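Local structure of phosphoglycerate oxidoreductase (Rhizobium etli, 4HY3) at residues L42-E47 with M329-M334; I137-A142 with R193-F198; G180-G185 with E225-K230; F262-L265 with V270-F273; D274-A279 with I285-D290. The protein probably reduces glyoxylate and hydroxypyruvate with NADH or NADPH, as a member of the D-isomer-specific 2-hydroxyacid dehydrogenase family. One frame throughout, in Å; residues are numbered along the deposited sequence.

Interaction 1. Residues L42-E47 with M329-M334; sequences LIFSDE and MVLEDM
The chain at F44, just leaving helical geometry after helix 40-43, passes the long helix 320-338 at a distance: F44 and V330 are nearest in backbone terms, with 9.5 Å between F44 CA and V330 CA. A large side chain is needed to span that gap, and phenylalanine supplies it. Its CG lies opposite the carbonyl carbon (chi1 -79°), and the far end of the ring comes closer to the helix than the direction of its CB suggests. The meeting is at the ring edge, near the ring plane: F44 CZ comes to 4.1 Å from V330 CG1, and F44 CE1 to 4.3 Å from L331 CD2. V330 and L331 are consecutive residues, so one ring edge touches two branched aliphatic side chains, with the F44 and V330 side chains crossing at about a right angle. No hydrogen bond joins the segments. S45 caps the next helix, its OG bonded to A48 N, while L331 also packs on A48 and L52 of that helix. The arrangement fits the fold of this dehydrogenase family, in which a long C-terminal helix returns to pack against helices of the N-terminal domain.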
# COMPACT_ATOMS: atom_id res chain seq x y z
N LEU A 42 -4.12 -0.71 -35.10
CA LEU A 42 -3.38 -0.04 -34.02
C LEU A 42 -3.92 -0.22 -32.60
O LEU A 42 -3.13 -0.30 -31.64
CB LEU A 42 -3.26 1.49 -34.28
CG LEU A 42 -2.51 2.38 -33.26
CD1 LEU A 42 -1.04 1.99 -33.09
CD2 LEU A 42 -2.62 3.85 -33.58
N ILE A 43 -5.24 -0.25 -32.47
CA ILE A 43 -5.85 -0.24 -31.15
C ILE A 43 -6.30 -1.62 -30.62
O ILE A 43 -6.82 -1.75 -29.51
CB ILE A 43 -6.95 0.84 -31.04
CG1 ILE A 43 -8.15 0.55 -32.00
CG2 ILE A 43 -6.35 2.20 -31.34
CD1 ILE A 43 -9.49 1.18 -31.61
N PHE A 44 -6.04 -2.67 -31.37
CA PHE A 44 -6.45 -3.99 -30.90
C PHE A 44 -5.31 -5.00 -30.93
O PHE A 44 -4.80 -5.29 -32.01
CB PHE A 44 -7.62 -4.47 -31.77
CG PHE A 44 -8.93 -3.86 -31.39
CD1 PHE A 44 -9.72 -4.40 -30.35
CD2 PHE A 44 -9.39 -2.73 -32.02
CE1 PHE A 44 -10.93 -3.85 -29.99
CE2 PHE A 44 -10.62 -2.18 -31.64
CZ PHE A 44 -11.38 -2.73 -30.62
N SER A 45 -4.88 -5.52 -29.79
CA SER A 45 -4.04 -6.71 -29.86
C SER A 45 -4.78 -7.80 -30.67
O SER A 45 -6.03 -7.80 -30.75
CB SER A 45 -3.80 -7.25 -28.47
OG SER A 45 -4.97 -7.92 -27.99
N ASP A 46 -4.02 -8.74 -31.23
CA ASP A 46 -4.54 -10.01 -31.78
C ASP A 46 -5.67 -10.64 -30.95
O ASP A 46 -6.83 -10.72 -31.44
CB ASP A 46 -3.43 -11.04 -31.96
CG ASP A 46 -2.42 -10.64 -33.05
OD1 ASP A 46 -2.72 -9.78 -33.90
OD2 ASP A 46 -1.29 -11.19 -33.05
N GLU A 47 -5.35 -11.06 -29.72
CA GLU A 47 -6.37 -11.59 -28.78
C GLU A 47 -7.64 -10.73 -28.69
O GLU A 47 -8.76 -11.23 -28.80
CB GLU A 47 -5.76 -11.76 -27.39
CG GLU A 47 -6.73 -12.35 -26.38
CD GLU A 47 -6.12 -12.44 -24.99
OE1 GLU A 47 -5.70 -11.39 -24.44
OE2 GLU A 47 -6.05 -13.57 -24.43
N MSE A 329 -10.38 -1.57 -23.50
CA MSE A 329 -11.38 -0.75 -22.85
C MSE A 329 -12.67 -0.81 -23.60
O MSE A 329 -13.68 -1.21 -23.05
CB MSE A 329 -10.90 0.69 -22.72
CG MSE A 329 -9.77 0.81 -21.71
SE MSE A 329 -9.07 2.66 -21.61
CE MSE A 329 -10.84 3.50 -21.40
N VAL A 330 -12.66 -0.39 -24.86
CA VAL A 330 -13.75 -0.56 -25.81
C VAL A 330 -14.49 -1.89 -25.62
O VAL A 330 -15.73 -1.96 -25.60
CB VAL A 330 -13.18 -0.50 -27.25
CG1 VAL A 330 -14.23 -0.94 -28.26
CG2 VAL A 330 -12.60 0.89 -27.56
N LEU A 331 -13.72 -2.96 -25.48
CA LEU A 331 -14.26 -4.29 -25.32
C LEU A 331 -15.02 -4.41 -23.99
O LEU A 331 -16.18 -4.85 -23.92
CB LEU A 331 -13.12 -5.29 -25.44
CG LEU A 331 -13.22 -6.40 -26.50
CD1 LEU A 331 -14.16 -6.06 -27.64
CD2 LEU A 331 -11.86 -6.81 -27.05
N GLU A 332 -14.39 -3.98 -22.92
CA GLU A 332 -15.06 -3.98 -21.66
C GLU A 332 -16.33 -3.14 -21.72
O GLU A 332 -17.42 -3.61 -21.37
CB GLU A 332 -14.10 -3.51 -20.60
CG GLU A 332 -13.16 -4.62 -20.17
CD GLU A 332 -11.98 -4.07 -19.40
OE1 GLU A 332 -11.56 -2.94 -19.76
OE2 GLU A 332 -11.48 -4.76 -18.47
N ASP A 333 -16.24 -1.91 -22.21
CA ASP A 333 -17.44 -1.10 -22.27
C ASP A 333 -18.54 -1.66 -23.16
O ASP A 333 -19.70 -1.55 -22.83
CB ASP A 333 -17.13 0.37 -22.51
CG ASP A 333 -16.80 1.09 -21.20
OD1 ASP A 333 -17.06 0.45 -20.14
OD2 ASP A 333 -16.28 2.24 -21.22
N MSE A 334 -18.19 -2.31 -24.26
CA MSE A 334 -19.22 -2.90 -25.11
C MSE A 334 -19.97 -4.00 -24.37
O MSE A 334 -21.20 -4.10 -24.41
CB MSE A 334 -18.51 -3.31 -26.38
CG MSE A 334 -18.42 -2.12 -27.34
SE MSE A 334 -17.33 -2.66 -28.89
CE MSE A 334 -18.67 -2.90 -30.30

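Interaction 2. Residues I137-A142 with R193-F198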
# COMPACT_ATOMS: atom_id res chain seq x y z
N ILE A 137 7.59 7.93 -17.53
CA ILE A 137 8.67 8.76 -18.08
C ILE A 137 8.80 10.07 -17.29
O ILE A 137 9.88 10.67 -17.26
CB ILE A 137 8.48 9.07 -19.57
CG1 ILE A 137 9.80 9.52 -20.19
CG2 ILE A 137 7.44 10.15 -19.80
CD1 ILE A 137 10.41 8.49 -21.10
N GLY A 138 7.71 10.46 -16.63
CA GLY A 138 7.69 11.61 -15.72
C GLY A 138 8.48 11.41 -14.43
O GLY A 138 9.31 12.26 -14.05
N LEU A 139 8.22 10.31 -13.73
CA LEU A 139 9.04 9.96 -12.60
C LEU A 139 10.46 9.80 -13.14
O LEU A 139 11.45 10.12 -12.47
CB LEU A 139 8.53 8.68 -11.97
CG LEU A 139 9.30 8.13 -10.78
CD1 LEU A 139 9.88 9.25 -9.94
CD2 LEU A 139 8.44 7.25 -9.88
N GLY A 140 10.56 9.35 -14.39
CA GLY A 140 11.84 9.13 -15.01
C GLY A 140 12.67 10.39 -14.95
O GLY A 140 13.76 10.38 -14.39
N PHE A 141 12.16 11.48 -15.52
CA PHE A 141 12.88 12.76 -15.49
C PHE A 141 13.15 13.25 -14.08
O PHE A 141 14.25 13.77 -13.83
CB PHE A 141 12.16 13.87 -16.22
CG PHE A 141 11.75 13.52 -17.59
CD1 PHE A 141 12.63 12.89 -18.45
CD2 PHE A 141 10.48 13.84 -18.04
CE1 PHE A 141 12.24 12.57 -19.74
CE2 PHE A 141 10.08 13.52 -19.32
CZ PHE A 141 10.97 12.89 -20.18
N ALA A 142 12.19 13.08 -13.17
CA ALA A 142 12.42 13.45 -11.76
C ALA A 142 13.76 12.88 -11.27
O ALA A 142 14.63 13.63 -10.82
CB ALA A 142 11.28 13.01 -10.87
N ARG A 193 0.44 7.21 -8.09
CA ARG A 193 0.67 5.78 -7.92
C ARG A 193 2.15 5.41 -7.99
O ARG A 193 2.67 4.73 -7.10
CB ARG A 193 -0.15 4.96 -8.91
CG ARG A 193 -0.09 3.47 -8.62
CD ARG A 193 -1.23 2.71 -9.28
NE ARG A 193 -1.19 2.91 -10.73
CZ ARG A 193 -1.99 3.75 -11.40
NH1 ARG A 193 -2.91 4.44 -10.76
NH2 ARG A 193 -1.86 3.89 -12.72
N VAL A 194 2.84 5.88 -9.02
CA VAL A 194 4.26 5.55 -9.14
C VAL A 194 5.04 6.13 -7.96
O VAL A 194 6.00 5.52 -7.49
CB VAL A 194 4.86 5.85 -10.53
CG1 VAL A 194 4.13 5.04 -11.56
CG2 VAL A 194 4.76 7.32 -10.91
N LEU A 195 4.59 7.26 -7.43
CA LEU A 195 5.27 7.88 -6.31
C LEU A 195 4.97 7.20 -4.97
O LEU A 195 5.66 7.45 -3.99
CB LEU A 195 4.98 9.39 -6.25
CG LEU A 195 5.46 10.24 -7.44
CD1 LEU A 195 4.72 11.56 -7.57
CD2 LEU A 195 6.96 10.50 -7.36
N SER A 196 4.00 6.30 -4.92
CA SER A 196 3.57 5.72 -3.66
C SER A 196 4.64 4.94 -2.94
O SER A 196 4.45 4.53 -1.81
CB SER A 196 2.37 4.80 -3.85
OG SER A 196 2.73 3.70 -4.65
N GLY A 197 5.76 4.72 -3.62
CA GLY A 197 6.85 3.97 -3.04
C GLY A 197 7.91 4.89 -2.47
O GLY A 197 8.97 4.43 -2.05
N PHE A 198 7.63 6.19 -2.45
CA PHE A 198 8.62 7.15 -2.01
C PHE A 198 8.30 7.85 -0.71
O PHE A 198 9.08 8.67 -0.26
CB PHE A 198 8.86 8.17 -3.10
CG PHE A 198 9.59 7.62 -4.26
CD1 PHE A 198 10.93 7.91 -4.45
CD2 PHE A 198 8.95 6.80 -5.18
CE1 PHE A 198 11.61 7.41 -5.54
CE2 PHE A 198 9.63 6.28 -6.28
CZ PHE A 198 10.97 6.59 -6.46
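The carbonyl oxygen R193 O takes two bonds from S196, one from its backbone N at 3.0 Å and one from its hydroxyl, with S196 OG at 2.7 Å from R193 O. The hydroxyl lies in the carbonyl plane at a C=O...OG angle of 153°. Serine suits the place because its short side chain can turn back on the helical turn just behind it. The chain then bends through a type I turn from L195 to F198, which brings F198 round to the same side as V194. Into this surface L139 of helix 131-147 projects, its CG lying anti to the backbone N (chi1 178°) and its forked end splitting the work. L139 CD2 rests 3.8 Å from V194 CG2 and 3.9 Å from F198 CE2, approaching that ring obliquely; L139 CD1 turns to L195 CD2 at 4.1 Å. L139 slides past V194 and L195 in antiparallel fashion. One leucine thus serves three apolar partners, all buried. R193 adds a salt bridge to E132 on the same helix as L139, and F198 also packs on E136 of a third subunit. This is helix-to-helix packing within a Rossmann-type NAD-binding domain, beside a subunit interface, with helix 186-195 following the probable glycine-rich nucleotide-binding turn.

Interaction 3. Residues G180-G185 with E225-K230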
# COMPACT_ATOMS: atom_id res chain seq x y z
N GLY A 180 5.07 18.61 -5.54
CA GLY A 180 3.87 19.33 -5.93
C GLY A 180 3.38 19.09 -7.35
O GLY A 180 4.14 19.08 -8.34
N ILE A 181 2.07 18.92 -7.45
CA ILE A 181 1.46 18.66 -8.73
C ILE A 181 0.51 19.80 -9.15
O ILE A 181 -0.47 20.11 -8.45
CB ILE A 181 0.76 17.29 -8.70
CG1 ILE A 181 1.74 16.24 -8.19
CG2 ILE A 181 0.29 16.90 -10.09
CD1 ILE A 181 1.11 14.88 -7.95
N VAL A 182 0.83 20.43 -10.28
CA VAL A 182 -0.05 21.45 -10.88
C VAL A 182 -1.07 20.78 -11.83
O VAL A 182 -0.76 20.45 -12.99
CB VAL A 182 0.74 22.55 -11.63
CG1 VAL A 182 -0.20 23.51 -12.34
CG2 VAL A 182 1.65 23.32 -10.67
N GLY A 183 -2.28 20.60 -11.33
CA GLY A 183 -3.29 19.81 -12.03
C GLY A 183 -3.30 18.42 -11.45
O GLY A 183 -2.41 18.05 -10.69
N PHE A 184 -4.33 17.65 -11.79
CA PHE A 184 -4.51 16.31 -11.25
C PHE A 184 -5.77 15.74 -11.81
O PHE A 184 -6.84 15.93 -11.22
CB PHE A 184 -4.68 16.37 -9.73
CG PHE A 184 -4.62 15.03 -9.05
CD1 PHE A 184 -3.41 14.56 -8.51
CD2 PHE A 184 -5.75 14.26 -8.90
CE1 PHE A 184 -3.33 13.35 -7.85
CE2 PHE A 184 -5.68 13.03 -8.24
CZ PHE A 184 -4.46 12.58 -7.72
N GLY A 185 -5.66 15.02 -12.92
CA GLY A 185 -6.78 14.26 -13.44
C GLY A 185 -6.23 12.86 -13.45
O GLY A 185 -5.66 12.41 -12.46
N GLU A 225 0.28 28.52 -5.00
CA GLU A 225 1.45 29.19 -4.41
C GLU A 225 2.23 28.22 -3.50
O GLU A 225 3.44 28.07 -3.66
CB GLU A 225 1.03 30.50 -3.72
CG GLU A 225 -0.16 31.22 -4.39
CD GLU A 225 0.09 31.69 -5.83
OE1 GLU A 225 1.24 32.06 -6.16
OE2 GLU A 225 -0.87 31.72 -6.64
N ASP A 226 1.53 27.54 -2.59
CA ASP A 226 2.16 26.42 -1.85
C ASP A 226 2.87 25.40 -2.74
O ASP A 226 4.00 25.01 -2.45
CB ASP A 226 1.13 25.65 -0.99
CG ASP A 226 0.57 26.49 0.13
OD1 ASP A 226 -0.59 26.25 0.53
OD2 ASP A 226 1.28 27.39 0.60
N VAL A 227 2.19 24.94 -3.80
CA VAL A 227 2.69 23.90 -4.70
C VAL A 227 3.92 24.44 -5.40
O VAL A 227 4.94 23.75 -5.56
CB VAL A 227 1.62 23.50 -5.75
CG1 VAL A 227 2.21 22.71 -6.91
CG2 VAL A 227 0.50 22.72 -5.09
N LEU A 228 3.82 25.70 -5.79
CA LEU A 228 4.81 26.36 -6.60
C LEU A 228 6.03 26.71 -5.75
O LEU A 228 7.14 26.84 -6.27
CB LEU A 228 4.17 27.60 -7.20
CG LEU A 228 4.71 28.18 -8.50
CD1 LEU A 228 3.69 29.09 -9.18
CD2 LEU A 228 6.00 28.95 -8.23
N THR A 229 5.82 26.80 -4.44
CA THR A 229 6.78 27.47 -3.57
C THR A 229 7.46 26.58 -2.55
O THR A 229 8.69 26.61 -2.44
CB THR A 229 6.14 28.74 -2.94
OG1 THR A 229 6.61 29.89 -3.66
CG2 THR A 229 6.43 28.88 -1.43
N LYS A 230 6.68 25.80 -1.83
CA LYS A 230 7.18 24.87 -0.81
C LYS A 230 7.49 23.49 -1.39
O LYS A 230 7.22 22.47 -0.75
CB LYS A 230 6.13 24.73 0.29
CG LYS A 230 5.32 26.01 0.45
CD LYS A 230 4.47 26.04 1.69
CE LYS A 230 4.26 27.49 2.08
NZ LYS A 230 2.87 27.73 2.54
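Apolar packing joins V227 to the strand G180-V182, and it all passes through one methyl group. V227 CG1 stands 3.8 Å from G180 C and 3.8 Å from I181 N, so it lies against the peptide link. The same methyl lies 3.9 Å from V182 CG2, the two valine side chains meeting at a slant. G180 makes this approach possible: a beta carbon there would point toward the helix and probably come too close to V227 CG1. The axis of the short helical segment 225-229 passes 7.6 Å from that of strand segment 180-182, at 124° between their directions. Backbone hydrogen bonds are spent elsewhere: G180 pairs with F233 and F235, and I181 with R203 and F205, in the parallel sheet. The charged groups take no part across the contact; D226 OD1 bonds S223 OG. Beyond V182, G183 and G185 probably belong to the Rossmann glycine-rich motif. With the strand's amides engaged by neighbouring strands and no hydrogen bond across, the contact between these two segments is van der Waals packing, which depends on shape: a small branched valine over a glycine.

Interaction 4. Residues F262-L265 with V270-F273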
# COMPACT_ATOMS: atom_id res chain seq x y z
N PHE A 262 11.46 21.14 -11.91
CA PHE A 262 10.22 21.51 -12.60
C PHE A 262 10.01 20.67 -13.86
O PHE A 262 10.79 20.74 -14.82
CB PHE A 262 10.24 23.01 -12.95
CG PHE A 262 9.10 23.45 -13.81
CD1 PHE A 262 7.94 23.96 -13.23
CD2 PHE A 262 9.18 23.35 -15.20
CE1 PHE A 262 6.88 24.38 -14.03
CE2 PHE A 262 8.12 23.76 -16.00
CZ PHE A 262 6.97 24.28 -15.42
N ILE A 263 8.92 19.91 -13.87
CA ILE A 263 8.72 18.90 -14.89
C ILE A 263 7.42 19.09 -15.67
O ILE A 263 6.32 18.96 -15.14
CB ILE A 263 8.83 17.49 -14.25
CG1 ILE A 263 10.17 17.35 -13.52
CG2 ILE A 263 8.69 16.41 -15.30
CD1 ILE A 263 10.15 16.42 -12.33
N LEU A 264 7.57 19.41 -16.95
CA LEU A 264 6.43 19.79 -17.80
C LEU A 264 5.92 18.63 -18.69
O LEU A 264 6.60 18.21 -19.65
CB LEU A 264 6.83 20.98 -18.66
CG LEU A 264 5.74 21.56 -19.54
CD1 LEU A 264 4.61 22.09 -18.68
CD2 LEU A 264 6.34 22.65 -20.43
N LEU A 265 4.71 18.14 -18.40
CA LEU A 265 4.22 16.94 -19.05
C LEU A 265 3.01 17.17 -19.93
O LEU A 265 2.71 16.35 -20.78
CB LEU A 265 3.90 15.86 -18.00
CG LEU A 265 5.11 15.40 -17.20
CD1 LEU A 265 4.73 14.64 -15.94
CD2 LEU A 265 6.07 14.62 -18.08
N VAL A 270 0.91 26.80 -21.26
CA VAL A 270 0.59 27.27 -19.90
C VAL A 270 1.71 28.05 -19.22
O VAL A 270 1.45 28.79 -18.26
CB VAL A 270 0.14 26.11 -18.96
CG1 VAL A 270 -0.95 25.29 -19.61
CG2 VAL A 270 1.31 25.23 -18.56
N VAL A 271 2.95 27.87 -19.71
CA VAL A 271 4.17 28.49 -19.14
C VAL A 271 4.73 29.47 -20.13
O VAL A 271 4.47 29.33 -21.32
CB VAL A 271 5.32 27.47 -18.85
CG1 VAL A 271 4.91 26.43 -17.80
CG2 VAL A 271 5.88 26.83 -20.14
N ASP A 272 5.52 30.43 -19.65
CA ASP A 272 6.30 31.23 -20.58
C ASP A 272 7.63 30.58 -20.82
O ASP A 272 8.46 30.51 -19.92
CB ASP A 272 6.47 32.68 -20.14
CG ASP A 272 7.12 33.52 -21.23
OD1 ASP A 272 6.39 34.28 -21.90
OD2 ASP A 272 8.34 33.36 -21.46
N PHE A 273 7.84 30.11 -22.04
CA PHE A 273 9.00 29.27 -22.25
C PHE A 273 10.29 30.00 -21.94
O PHE A 273 11.12 29.52 -21.17
CB PHE A 273 9.01 28.62 -23.64
CG PHE A 273 9.39 27.17 -23.59
CD1 PHE A 273 8.42 26.19 -23.49
CD2 PHE A 273 10.73 26.79 -23.55
CE1 PHE A 273 8.77 24.85 -23.40
CE2 PHE A 273 11.09 25.46 -23.47
CZ PHE A 273 10.11 24.49 -23.39
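L264 leaves its strand with CB directed at the loop that follows and CG on the far side from the backbone N (chi1 -177°). CB and CG touch nothing of that loop; the two methyl groups beyond the fork do the reaching. L264 CD1 comes to about 4.4 Å from V271 CG1, while L264 CD2 reaches V271 CG2 at 4.2 Å. L264 CD2 also lies 4.4 Å from F273 CE1, oblique to that ring. A leucine fits because its two methyl groups can both lie against V271 while CD2 also reaches the F273 ring. The contact closes the turn between strand 261-264 and helix 273-281, the first connection of a beta-alpha-beta unit in the Rossmann-type NAD-binding domain. V271 is shared between two strand residues: its CG2, in the crowded position between backbone N and carbonyl carbon, meets L264, whereas its CG1 touches F262 and also lies near L264 CD1. There V271 CG1 stands 3.8 Å from F262 CZ, at the ring edge and near its plane, the two side chains passing in opposite directions. F262 and L264 alternate along the strand with I263, which packs on helix 131-147 instead. The ring of F262 also meets F253 edge-to-face. At the helix start D272 is the N-cap, OD2 accepting from A275 N; aspartate's short carboxylate can fold back to an amide of the first turn.

Interaction 5. Residues D274-A279 with I285-D290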
# COMPACT_ATOMS: atom_id res chain seq x y z
N ASP A 274 10.44 31.20 -22.52
CA ASP A 274 11.65 32.00 -22.34
C ASP A 274 11.77 32.45 -20.88
O ASP A 274 12.87 32.63 -20.38
CB ASP A 274 11.71 33.20 -23.29
CG ASP A 274 10.89 32.99 -24.57
OD1 ASP A 274 11.50 32.80 -25.65
OD2 ASP A 274 9.64 33.03 -24.49
N ALA A 275 10.63 32.62 -20.21
CA ALA A 275 10.66 32.83 -18.75
C ALA A 275 11.27 31.61 -18.07
O ALA A 275 12.12 31.77 -17.20
CB ALA A 275 9.28 33.12 -18.20
N LEU A 276 10.85 30.41 -18.49
CA LEU A 276 11.40 29.15 -17.96
C LEU A 276 12.89 28.94 -18.27
O LEU A 276 13.69 28.67 -17.38
CB LEU A 276 10.56 27.94 -18.39
CG LEU A 276 11.20 26.55 -18.22
CD1 LEU A 276 11.12 26.00 -16.80
CD2 LEU A 276 10.62 25.59 -19.24
N MSE A 277 13.27 29.08 -19.54
CA MSE A 277 14.69 28.99 -19.92
C MSE A 277 15.54 29.95 -19.09
O MSE A 277 16.59 29.57 -18.56
CB MSE A 277 14.81 29.24 -21.41
CG MSE A 277 14.10 28.12 -22.15
SE MSE A 277 14.62 28.11 -24.05
CE MSE A 277 16.54 27.70 -23.84
N ALA A 278 15.07 31.19 -18.96
CA ALA A 278 15.75 32.19 -18.18
C ALA A 278 16.12 31.68 -16.79
O ALA A 278 17.27 31.82 -16.37
CB ALA A 278 14.92 33.46 -18.10
N ALA A 279 15.15 31.07 -16.09
CA ALA A 279 15.37 30.52 -14.74
C ALA A 279 16.34 29.34 -14.73
O ALA A 279 16.95 29.04 -13.70
CB ALA A 279 14.06 30.13 -14.09
N ILE A 285 16.38 27.18 -11.00
CA ILE A 285 15.79 25.84 -11.03
C ILE A 285 16.47 24.98 -12.08
O ILE A 285 17.21 25.47 -12.94
CB ILE A 285 14.27 25.85 -11.35
CG1 ILE A 285 13.94 26.81 -12.49
CG2 ILE A 285 13.45 26.23 -10.13
CD1 ILE A 285 13.91 26.18 -13.87
N VAL A 286 16.18 23.68 -11.99
CA VAL A 286 16.55 22.70 -13.02
C VAL A 286 15.26 22.12 -13.65
O VAL A 286 14.21 22.10 -13.01
CB VAL A 286 17.48 21.64 -12.39
CG1 VAL A 286 16.68 20.53 -11.71
CG2 VAL A 286 18.48 21.13 -13.41
N ALA A 287 15.31 21.69 -14.91
CA ALA A 287 14.04 21.29 -15.58
C ALA A 287 14.03 20.18 -16.68
O ALA A 287 15.06 19.76 -17.19
CB ALA A 287 13.30 22.53 -16.06
N ALA A 288 12.83 19.70 -17.02
CA ALA A 288 12.62 18.77 -18.13
C ALA A 288 11.20 18.91 -18.61
O ALA A 288 10.28 18.85 -17.80
CB ALA A 288 12.85 17.34 -17.71
N SER A 289 11.02 19.08 -19.91
CA SER A 289 9.70 19.06 -20.49
C SER A 289 9.64 18.03 -21.61
O SER A 289 10.69 17.68 -22.18
CB SER A 289 9.32 20.43 -21.05
OG SER A 289 8.07 20.37 -21.73
N ASP A 290 8.42 17.58 -21.92
CA ASP A 290 8.13 16.73 -23.07
C ASP A 290 7.35 17.49 -24.12
O ASP A 290 7.14 17.01 -25.22
CB ASP A 290 7.35 15.47 -22.68
CG ASP A 290 7.33 14.43 -23.80
OD1 ASP A 290 8.41 13.93 -24.24
OD2 ASP A 290 6.22 14.13 -24.28
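Helix 274-279 and I285, just ahead of strand 286-289, draw together toward the turn between them, with CA atoms 6.0 Å apart at A279 and I285 but 8.6 Å at L276 and A287. Near the turn a weak bond runs from I285 N to A279 O, 3.3 Å long and bent to 133°; A279 O also accepts from S282 OG. Most of the apolar contacts involve I285. Its CG1 lies between the backbone N and the carbonyl carbon (chi1 44°), which swings the longer branch toward the helix, so that I285 CG1 lies 3.7 Å from A279 CB. I285 CD1 then meets L276 CD1 at 4.0 Å, the two side chains crossing at about a right angle. This packing closes the second half of a beta-alpha-beta unit, strand 261-264, helix 273-281 and strand 286-289, in the parallel sheet of the Rossmann-type domain. With an alanine in place of I285, CG1 and CD1 vanish, and L276 CD1 and A279 CB would probably face a gap where they now have a partner. Further along, L276 CD1 lies 4.2 Å from A287 CB; a small residue there lets the leucine lie close over the strand. Alternation puts A287 on the side of this helix and A288 on the other, against F141 and L145 of helix 131-147.

Overall arrangement
From the N terminus, interaction 1 opens first and closes last: its loop, 42-47 to 329-334, encloses the other four contacts and joins the region of helices 40-43 and 46-55 to the C-terminal helix 320-338. Interaction 2 opens at 137-142, and before it closes at 193-198 interaction 3 has begun at 180-185, so these two cross; strand 178-182 leads through a turn into helix 186-195. Interactions 4 and 5 follow in series, short loops of one beta-alpha-beta unit joined by probable backbone hydrogen bonds between strands 261-264 and 286-289. Interactions 3, 4 and 5 share the parallel sheet; helix 131-147 of interaction 2 touches 4 and 5. Interaction 1 lies apart, about 39 Å between centres from interaction 5.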